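Local atomic coordinates of substrate-binding protein (Synechococcus sp., PDB entry 6WPN), a protein that probably binds a sugar or oligosaccharide in the periplasm as the substrate-binding component of a transport system in a marine cyanobacterium. Residues Gly114-Ser122 with Pro338-Ala346; Ile135-Arg144 with Asn296-Val304. All blocks are in the same frame, centred on the assembly; numbering follows the deposited sequence.

Overall arrangement
From the N terminus, the chain first builds strands 30-35, 61-66 and 87-90, then reaches 114-122, the early half of interaction 1. Soon afterwards strand 137-149 supplies one side of interaction 2, whose partner, strand 295-303, returns after about 150 residues, in which helix outweighs strand. Interaction 1 closes last, when 338-346 comes back to 114-122, so the smaller closure of interaction 2 falls wholly within the larger one. Interaction 2 joins two long central strands, with 295-303 also pairing with 87-90; interaction 1 ties the turn before helix 121-124 to the start of helix 341-352. The two meet where Tyr119 and Ser339 pack against Ile137, Pro138 and Trp139.

Interaction 1 of 2, residues Gly114-Ser122 with Pro338-Ala346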
loop_
_atom_site.group_PDB
_atom_site.type_symbol
_atom_site.label_atom_id
_atom_site.label_comp_id
_atom_site.label_asym_id
_atom_site.label_seq_id
_atom_site.Cartn_x
_atom_site.Cartn_y
_atom_site.Cartn_z
ATOM N N GLY A 114 -0.516 -26.901 10.338
ATOM C CA GLY A 114 -1.445 -26.015 11.005
ATOM C C GLY A 114 -0.900 -24.635 11.286
ATOM O O GLY A 114 -1.408 -23.945 12.174
ATOM N N ALA A 115 0.131 -24.210 10.554
ATOM C CA ALA A 115 0.641 -22.856 10.720
ATOM C C ALA A 115 -0.259 -21.847 10.031
ATOM O O ALA A 115 -0.412 -20.719 10.515
ATOM C CB ALA A 115 2.068 -22.752 10.180
ATOM N N GLU A 116 -0.882 -22.243 8.919
ATOM C CA GLU A 116 -1.822 -21.373 8.225
ATOM C C GLU A 116 -3.088 -21.134 9.037
ATOM O O GLU A 116 -3.809 -20.169 8.761
ATOM C CB GLU A 116 -2.178 -21.976 6.866
ATOM C CG GLU A 116 -3.078 -23.199 6.954
ATOM C CD GLU A 116 -3.429 -23.768 5.591
ATOM O OE1 GLU A 116 -3.099 -23.123 4.574
ATOM O OE2 GLU A 116 -4.041 -24.857 5.541
ATOM N N GLN A 117 -3.371 -21.988 10.026
ATOM C CA GLN A 117 -4.543 -21.786 10.873
ATOM C C GLN A 117 -4.435 -20.504 11.687
ATOM O O GLN A 117 -5.457 -19.928 12.077
ATOM C CB GLN A 117 -4.720 -22.971 11.825
ATOM C CG GLN A 117 -5.367 -24.207 11.239
ATOM C CD GLN A 117 -5.394 -25.354 12.231
ATOM O OE1 GLN A 117 -4.657 -25.351 13.217
ATOM N NE2 GLN A 117 -6.259 -26.332 11.988
ATOM N N ASN A 118 -3.213 -20.040 11.948
ATOM C CA ASN A 118 -3.001 -18.850 12.759
ATOM C C ASN A 118 -3.142 -17.551 11.980
ATOM O O ASN A 118 -3.104 -16.481 12.595
ATOM C CB ASN A 118 -1.619 -18.900 13.415
ATOM C CG ASN A 118 -1.523 -19.964 14.491
ATOM O OD1 ASN A 118 -2.506 -20.634 14.813
ATOM N ND2 ASN A 118 -0.332 -20.124 15.056
ATOM N N TYR A 119 -3.311 -17.609 10.663
ATOM C CA TYR A 119 -3.377 -16.412 9.840
ATOM C C TYR A 119 -4.747 -16.288 9.187
ATOM O O TYR A 119 -5.488 -17.267 9.050
ATOM C CB TYR A 119 -2.283 -16.414 8.764
ATOM C CG TYR A 119 -0.880 -16.446 9.330
ATOM C CD1 TYR A 119 -0.283 -17.648 9.689
ATOM C CD2 TYR A 119 -0.151 -15.273 9.501
ATOM C CE1 TYR A 119 0.997 -17.683 10.207
ATOM C CE2 TYR A 119 1.130 -15.297 10.017
ATOM C CZ TYR A 119 1.702 -16.505 10.369
ATOM O OH TYR A 119 2.977 -16.542 10.887
ATOM N N LEU A 120 -5.076 -15.061 8.799
ATOM C CA LEU A 120 -6.296 -14.802 8.055
ATOM C C LEU A 120 -6.236 -15.558 6.732
ATOM O O LEU A 120 -5.288 -15.355 5.960
ATOM C CB LEU A 120 -6.451 -13.302 7.817
ATOM C CG LEU A 120 -7.786 -12.754 7.305
ATOM C CD1 LEU A 120 -8.897 -12.960 8.323
ATOM C CD2 LEU A 120 -7.645 -11.281 6.964
ATOM N N PRO A 121 -7.209 -16.428 6.433
ATOM C CA PRO A 121 -7.103 -17.242 5.207
ATOM C C PRO A 121 -7.019 -16.416 3.937
ATOM O O PRO A 121 -6.239 -16.754 3.037
ATOM C CB PRO A 121 -8.373 -18.108 5.248
ATOM C CG PRO A 121 -9.313 -17.380 6.153
ATOM C CD PRO A 121 -8.447 -16.706 7.178
ATOM N N SER A 122 -7.800 -15.337 3.841
ATOM C CA SER A 122 -7.778 -14.510 2.639
ATOM C C SER A 122 -6.390 -13.940 2.377
ATOM O O SER A 122 -5.972 -13.812 1.220
ATOM C CB SER A 122 -8.792 -13.377 2.771
ATOM O OG SER A 122 -8.632 -12.715 4.014
ATOM N N PRO A 338 -3.015 -6.361 11.861
ATOM C CA PRO A 338 -2.240 -7.596 11.744
ATOM C C PRO A 338 -2.951 -8.626 10.877
ATOM O O PRO A 338 -4.151 -8.539 10.607
ATOM C CB PRO A 338 -2.142 -8.077 13.197
ATOM C CG PRO A 338 -3.435 -7.609 13.809
ATOM C CD PRO A 338 -3.817 -6.324 13.098
ATOM N N SER A 339 -2.172 -9.614 10.433
ATOM C CA SER A 339 -2.718 -10.747 9.702
ATOM C C SER A 339 -2.937 -11.964 10.589
ATOM O O SER A 339 -3.494 -12.962 10.122
ATOM C CB SER A 339 -1.799 -11.114 8.529
ATOM O OG SER A 339 -0.502 -11.460 8.987
ATOM N N SER A 340 -2.520 -11.899 11.851
ATOM C CA SER A 340 -2.774 -12.969 12.801
ATOM C C SER A 340 -4.201 -12.876 13.316
ATOM O O SER A 340 -4.649 -11.802 13.727
ATOM C CB SER A 340 -1.791 -12.880 13.967
ATOM O OG SER A 340 -2.222 -13.661 15.069
ATOM N N LEU A 341 -4.907 -14.011 13.316
ATOM C CA LEU A 341 -6.277 -14.040 13.824
ATOM C C LEU A 341 -6.324 -13.665 15.299
ATOM O O LEU A 341 -7.190 -12.888 15.725
ATOM C CB LEU A 341 -6.893 -15.420 13.597
ATOM C CG LEU A 341 -7.128 -15.773 12.126
ATOM C CD1 LEU A 341 -7.639 -17.192 11.981
ATOM C CD2 LEU A 341 -8.081 -14.769 11.480
ATOM N N GLU A 342 -5.401 -14.213 16.095
ATOM C CA GLU A 342 -5.349 -13.896 17.517
ATOM C C GLU A 342 -5.123 -12.405 17.732
ATOM O O GLU A 342 -5.818 -11.764 18.527
ATOM C CB GLU A 342 -4.223 -14.689 18.180
ATOM C CG GLU A 342 -4.436 -16.186 18.226
ATOM C CD GLU A 342 -3.268 -16.931 18.823
ATOM O OE1 GLU A 342 -2.201 -16.316 19.038
ATOM O OE2 GLU A 342 -3.427 -18.141 19.083
ATOM N N ALA A 343 -4.147 -11.835 17.021
ATOM C CA ALA A 343 -3.834 -10.420 17.174
ATOM C C ALA A 343 -4.930 -9.532 16.596
ATOM O O ALA A 343 -5.266 -8.493 17.178
ATOM C CB ALA A 343 -2.490 -10.113 16.517
ATOM N N LEU A 344 -5.496 -9.921 15.451
ATOM C CA LEU A 344 -6.553 -9.124 14.835
ATOM C C LEU A 344 -7.773 -9.033 15.740
ATOM O O LEU A 344 -8.345 -7.952 15.922
ATOM C CB LEU A 344 -6.939 -9.718 13.480
ATOM C CG LEU A 344 -8.093 -9.045 12.735
ATOM C CD1 LEU A 344 -7.765 -7.590 12.425
ATOM C CD2 LEU A 344 -8.435 -9.810 11.465
ATOM N N SER A 345 -8.198 -10.166 16.301
ATOM C CA SER A 345 -9.316 -10.149 17.237
ATOM C C SER A 345 -8.966 -9.377 18.502
ATOM O O SER A 345 -9.804 -8.654 19.047
ATOM C CB SER A 345 -9.743 -11.575 17.578
ATOM O OG SER A 345 -10.902 -11.565 18.390
ATOM N N ALA A 346 -7.734 -9.530 18.994
ATOM C CA ALA A 346 -7.323 -8.790 20.182
ATOM C C ALA A 346 -7.309 -7.290 19.918
ATOM O O ALA A 346 -7.710 -6.499 20.782
ATOM C CB ALA A 346 -5.953 -9.265 20.663
#
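Tyr119 and Ser340 form a single beta bridge that joins two turns, each leading into a helix. Two backbone hydrogen bonds flank it: Leu120 N gives to Ser339 O at 2.9 Å, and Leu341 N gives to Asn118 O at 3.1 Å. The second bond matters because Leu341 opens helix 341-352, where an amide has no carbonyl of its own helix to use. Leucine side chains meet beside the bridge. Leu341 lays CD1 over the turn, 3.5 Å from Gln117 O, while its CD2 meets Leu120 CD1 at 3.7 Å, the two side chains crossing at about a right angle. Leu120 reaches this methyl because its CG stands opposite the backbone N (chi1 -168°). The Tyr119 side chain starts away from 338-346, yet Ser339 OG lies at the edge of its ring, 3.9 Å from CD2.

Further out, Tyr119 OH hydrogen-bonds to Thr322, and Ser339 OG probably bonds to Trp139 O, although that separation is doubtfully short. Gln327 receives the Ser339 amide. Ser340 suits the N-cap, since its small hydroxyl accepts from Ala343 N at 3.3 Å in a nearly linear bond. The polar grip across the segments is therefore entirely main-chain, with the side chains supplying apolar cover, a helix cap and ties to the surrounding fold.

Interaction 2 of 2, residues Ile135-Arg144 with Asn296-Val304; sequences IAIPWYLTVR and NVALMTLAV
A beta bulge interrupts the antiparallel pairing of Ile135-Arg144 with Asn296-Val304, two strands at the centre of the protein's mixed sheet; chains passing between lobes are a feature of the solute-binding protein fold, and these may be such crossings. Before the bulge, Ile137 and Leu302 form a hydrogen-bonded pair, Ile137 N to Leu302 O and Leu302 N to Ile137 O, each 2.8 Å; after it, Thr142 and Ala298 form another. In between, Trp139 and Tyr140 together face Met300: Trp139 N gives to Met300 O at 2.7 Å, and Met300 N to Tyr140 O. Pro138, which has no amide hydrogen to offer, fits a non-hydrogen-bonded position opposite Thr301.

At the bulge the two neighbouring aromatic rings meet edge to face. Tyr140 turns an edge to one face of the Trp139 indole; Leu302 CD1 lies over the opposite face, toward its rim, while its CD2 comes within 3.7 Å of Trp139 CE3. Met300, a selenomethionine, lies alongside Tyr140 with CG over one ring face, 3.7 Å from the centroid and 23° off the normal, a CH-pi contact. The bent Met300 chain (chi2 -56°) leaves the selenium oblique to that ring in a Met-aromatic contact; an unbranched, flexible chain can fold over the ring in this way. Apolar side chains pack along the pairing: Leu141 CD1 touches Val297 CG2 at 3.6 Å, and Pro138 and Leu299 both pack on Val123 of helix 121-124. At the far end Arg144 forms a salt bridge with Glu198, while its NH1 lies 3.3 Å from Asn296 ND2, two donors that do not bond; Asn296 OD1 accepts from Leu381 N.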
loop_
_atom_site.group_PDB
_atom_site.type_symbol
_atom_site.label_atom_id
_atom_site.label_comp_id
_atom_site.label_asym_id
_atom_site.label_seq_id
_atom_site.Cartn_x
_atom_site.Cartn_y
_atom_site.Cartn_z
ATOM N N ILE A 135 5.134 -18.936 -1.023
ATOM C CA ILE A 135 6.411 -18.234 -1.101
ATOM C C ILE A 135 6.587 -17.188 -0.011
ATOM O O ILE A 135 7.682 -16.616 0.108
ATOM C CB ILE A 135 6.572 -17.546 -2.472
ATOM C CG1 ILE A 135 5.426 -16.547 -2.663
ATOM C CG2 ILE A 135 6.603 -18.578 -3.585
ATOM C CD1 ILE A 135 5.643 -15.551 -3.761
ATOM N N ALA A 136 5.559 -16.916 0.788
ATOM C CA ALA A 136 5.683 -15.858 1.777
ATOM C C ALA A 136 4.714 -16.099 2.922
ATOM O O ALA A 136 3.682 -16.758 2.763
ATOM C CB ALA A 136 5.433 -14.479 1.155
ATOM N N ILE A 137 5.070 -15.556 4.075
ATOM C CA ILE A 137 4.221 -15.566 5.261
ATOM C C ILE A 137 3.641 -14.167 5.427
ATOM O O ILE A 137 4.400 -13.188 5.374
ATOM C CB ILE A 137 5.013 -15.985 6.514
ATOM C CG1 ILE A 137 5.435 -17.449 6.406
ATOM C CG2 ILE A 137 4.195 -15.751 7.780
ATOM C CD1 ILE A 137 6.468 -17.858 7.431
ATOM N N PRO A 138 2.332 -14.024 5.611
ATOM C CA PRO A 138 1.763 -12.683 5.784
ATOM C C PRO A 138 2.239 -12.055 7.081
ATOM O O PRO A 138 2.353 -12.720 8.112
ATOM C CB PRO A 138 0.248 -12.931 5.808
ATOM C CG PRO A 138 0.066 -14.293 5.244
ATOM C CD PRO A 138 1.297 -15.066 5.590
ATOM N N TRP A 139 2.526 -10.759 7.015
ATOM C CA TRP A 139 2.930 -10.012 8.196
ATOM C C TRP A 139 1.802 -9.064 8.585
ATOM O O TRP A 139 0.772 -9.505 9.097
ATOM C CB TRP A 139 4.239 -9.264 7.937
ATOM C CG TRP A 139 4.855 -8.678 9.166
ATOM C CD1 TRP A 139 4.385 -8.764 10.444
ATOM C CD2 TRP A 139 6.045 -7.886 9.229
ATOM N NE1 TRP A 139 5.213 -8.080 11.301
ATOM C CE2 TRP A 139 6.242 -7.534 10.578
ATOM C CE3 TRP A 139 6.969 -7.446 8.274
ATOM C CZ2 TRP A 139 7.324 -6.761 10.997
ATOM C CZ3 TRP A 139 8.046 -6.679 8.693
ATOM C CH2 TRP A 139 8.212 -6.345 10.042
ATOM N N TYR A 140 1.977 -7.770 8.363
ATOM C CA TYR A 140 0.945 -6.795 8.673
ATOM C C TYR A 140 0.330 -6.245 7.390
ATOM O O TYR A 140 0.772 -6.536 6.276
ATOM C CB TYR A 140 1.505 -5.650 9.518
ATOM C CG TYR A 140 2.492 -4.768 8.793
ATOM C CD1 TYR A 140 3.832 -5.112 8.712
ATOM C CD2 TYR A 140 2.085 -3.577 8.204
ATOM C CE1 TYR A 140 4.738 -4.299 8.060
ATOM C CE2 TYR A 140 2.987 -2.760 7.545
ATOM C CZ TYR A 140 4.306 -3.125 7.481
ATOM O OH TYR A 140 5.202 -2.312 6.831
ATOM N N LEU A 141 -0.715 -5.442 7.566
ATOM C CA LEU A 141 -1.410 -4.848 6.435
ATOM C C LEU A 141 -2.018 -3.516 6.854
ATOM O O LEU A 141 -2.275 -3.266 8.034
ATOM C CB LEU A 141 -2.454 -5.814 5.863
ATOM C CG LEU A 141 -3.586 -6.226 6.794
ATOM C CD1 LEU A 141 -4.648 -5.165 6.867
ATOM C CD2 LEU A 141 -4.175 -7.539 6.288
ATOM N N THR A 142 -2.226 -2.654 5.861
ATOM C CA THR A 142 -2.760 -1.317 6.068
ATOM C C THR A 142 -3.957 -1.100 5.161
ATOM O O THR A 142 -3.905 -1.428 3.971
ATOM C CB THR A 142 -1.722 -0.225 5.761
ATOM O OG1 THR A 142 -1.437 -0.229 4.359
ATOM C CG2 THR A 142 -0.426 -0.480 6.487
ATOM N N VAL A 143 -5.042 -0.599 5.736
ATOM C CA VAL A 143 -6.179 -0.092 4.979
ATOM C C VAL A 143 -6.136 1.424 5.102
ATOM O O VAL A 143 -6.355 1.970 6.191
ATOM C CB VAL A 143 -7.508 -0.660 5.492
ATOM C CG1 VAL A 143 -8.663 -0.094 4.691
ATOM C CG2 VAL A 143 -7.488 -2.181 5.424
ATOM N N ARG A 144 -5.857 2.112 4.001
ATOM C CA ARG A 144 -5.781 3.567 4.024
ATOM C C ARG A 144 -7.172 4.188 3.995
ATOM O O ARG A 144 -8.065 3.726 3.279
ATOM C CB ARG A 144 -4.935 4.093 2.866
ATOM C CG ARG A 144 -5.523 3.890 1.498
ATOM C CD ARG A 144 -4.645 4.531 0.443
ATOM N NE ARG A 144 -5.145 4.230 -0.890
ATOM C CZ ARG A 144 -4.722 3.211 -1.631
ATOM N NH1 ARG A 144 -3.773 2.403 -1.173
ATOM N NH2 ARG A 144 -5.240 3.006 -2.836
ATOM N N ASN A 296 -8.830 -0.879 -1.046
ATOM C CA ASN A 296 -7.525 -1.491 -1.215
ATOM C C ASN A 296 -6.878 -1.775 0.129
ATOM O O ASN A 296 -7.031 -1.007 1.083
ATOM C CB ASN A 296 -6.606 -0.585 -2.031
ATOM C CG ASN A 296 -5.344 -1.283 -2.455
ATOM O OD1 ASN A 296 -5.377 -2.250 -3.215
ATOM N ND2 ASN A 296 -4.215 -0.811 -1.944
ATOM N N VAL A 297 -6.147 -2.885 0.199
ATOM C CA VAL A 297 -5.385 -3.238 1.387
ATOM C C VAL A 297 -3.960 -3.553 0.951
ATOM O O VAL A 297 -3.741 -4.351 0.032
ATOM C CB VAL A 297 -6.015 -4.423 2.151
ATOM C CG1 VAL A 297 -6.253 -5.610 1.234
ATOM C CG2 VAL A 297 -5.144 -4.818 3.335
ATOM N N ALA A 298 -2.999 -2.907 1.598
ATOM C CA ALA A 298 -1.580 -3.101 1.324
ATOM C C ALA A 298 -1.061 -4.257 2.166
ATOM O O ALA A 298 -0.994 -4.154 3.396
ATOM C CB ALA A 298 -0.798 -1.822 1.612
ATOM N N LEU A 299 -0.685 -5.350 1.513
ATOM C CA LEU A 299 -0.220 -6.538 2.214
ATOM C C LEU A 299 1.301 -6.539 2.315
ATOM O O LEU A 299 1.998 -6.348 1.314
ATOM C CB LEU A 299 -0.712 -7.800 1.504
ATOM C CG LEU A 299 -0.112 -9.132 1.956
ATOM C CD1 LEU A 299 -0.200 -9.308 3.463
ATOM C CD2 LEU A 299 -0.800 -10.289 1.241
HETATM N N MSE A 300 1.808 -6.755 3.525
HETATM C CA MSE A 300 3.238 -6.924 3.753
HETATM C C MSE A 300 3.536 -8.359 4.168
HETATM O O MSE A 300 2.888 -8.894 5.065
HETATM C CB MSE A 300 3.731 -5.951 4.823
HETATM C CG MSE A 300 3.450 -4.503 4.493
HETATM SE SE MSE A 300 4.209 -3.990 2.777
HETATM C CE MSE A 300 6.099 -4.227 3.188
ATOM N N THR A 301 4.513 -8.985 3.514
ATOM C CA THR A 301 4.830 -10.386 3.756
ATOM C C THR A 301 6.316 -10.550 4.042
ATOM O O THR A 301 7.116 -9.622 3.887
ATOM C CB THR A 301 4.445 -11.274 2.565
ATOM O OG1 THR A 301 5.193 -10.877 1.410
ATOM C CG2 THR A 301 2.959 -11.152 2.267
ATOM N N LEU A 302 6.674 -11.752 4.477
ATOM C CA LEU A 302 8.056 -12.127 4.735
ATOM C C LEU A 302 8.364 -13.381 3.934
ATOM O O LEU A 302 7.602 -14.350 3.992
ATOM C CB LEU A 302 8.294 -12.364 6.228
ATOM C CG LEU A 302 8.137 -11.118 7.100
ATOM C CD1 LEU A 302 8.432 -11.449 8.551
ATOM C CD2 LEU A 302 9.024 -9.981 6.601
ATOM N N ALA A 303 9.464 -13.363 3.180
ATOM C CA ALA A 303 9.826 -14.473 2.309
ATOM C C ALA A 303 11.245 -14.940 2.613
ATOM O O ALA A 303 12.057 -14.204 3.180
ATOM C CB ALA A 303 9.703 -14.089 0.830
ATOM N N VAL A 304 11.533 -16.179 2.219
ATOM C CA VAL A 304 12.840 -16.796 2.435
ATOM C C VAL A 304 13.495 -17.092 1.088
ATOM O O VAL A 304 13.054 -18.002 0.369
ATOM C CB VAL A 304 12.715 -18.076 3.278
ATOM C CG1 VAL A 304 14.093 -18.688 3.530
ATOM C CG2 VAL A 304 12.001 -17.787 4.584
#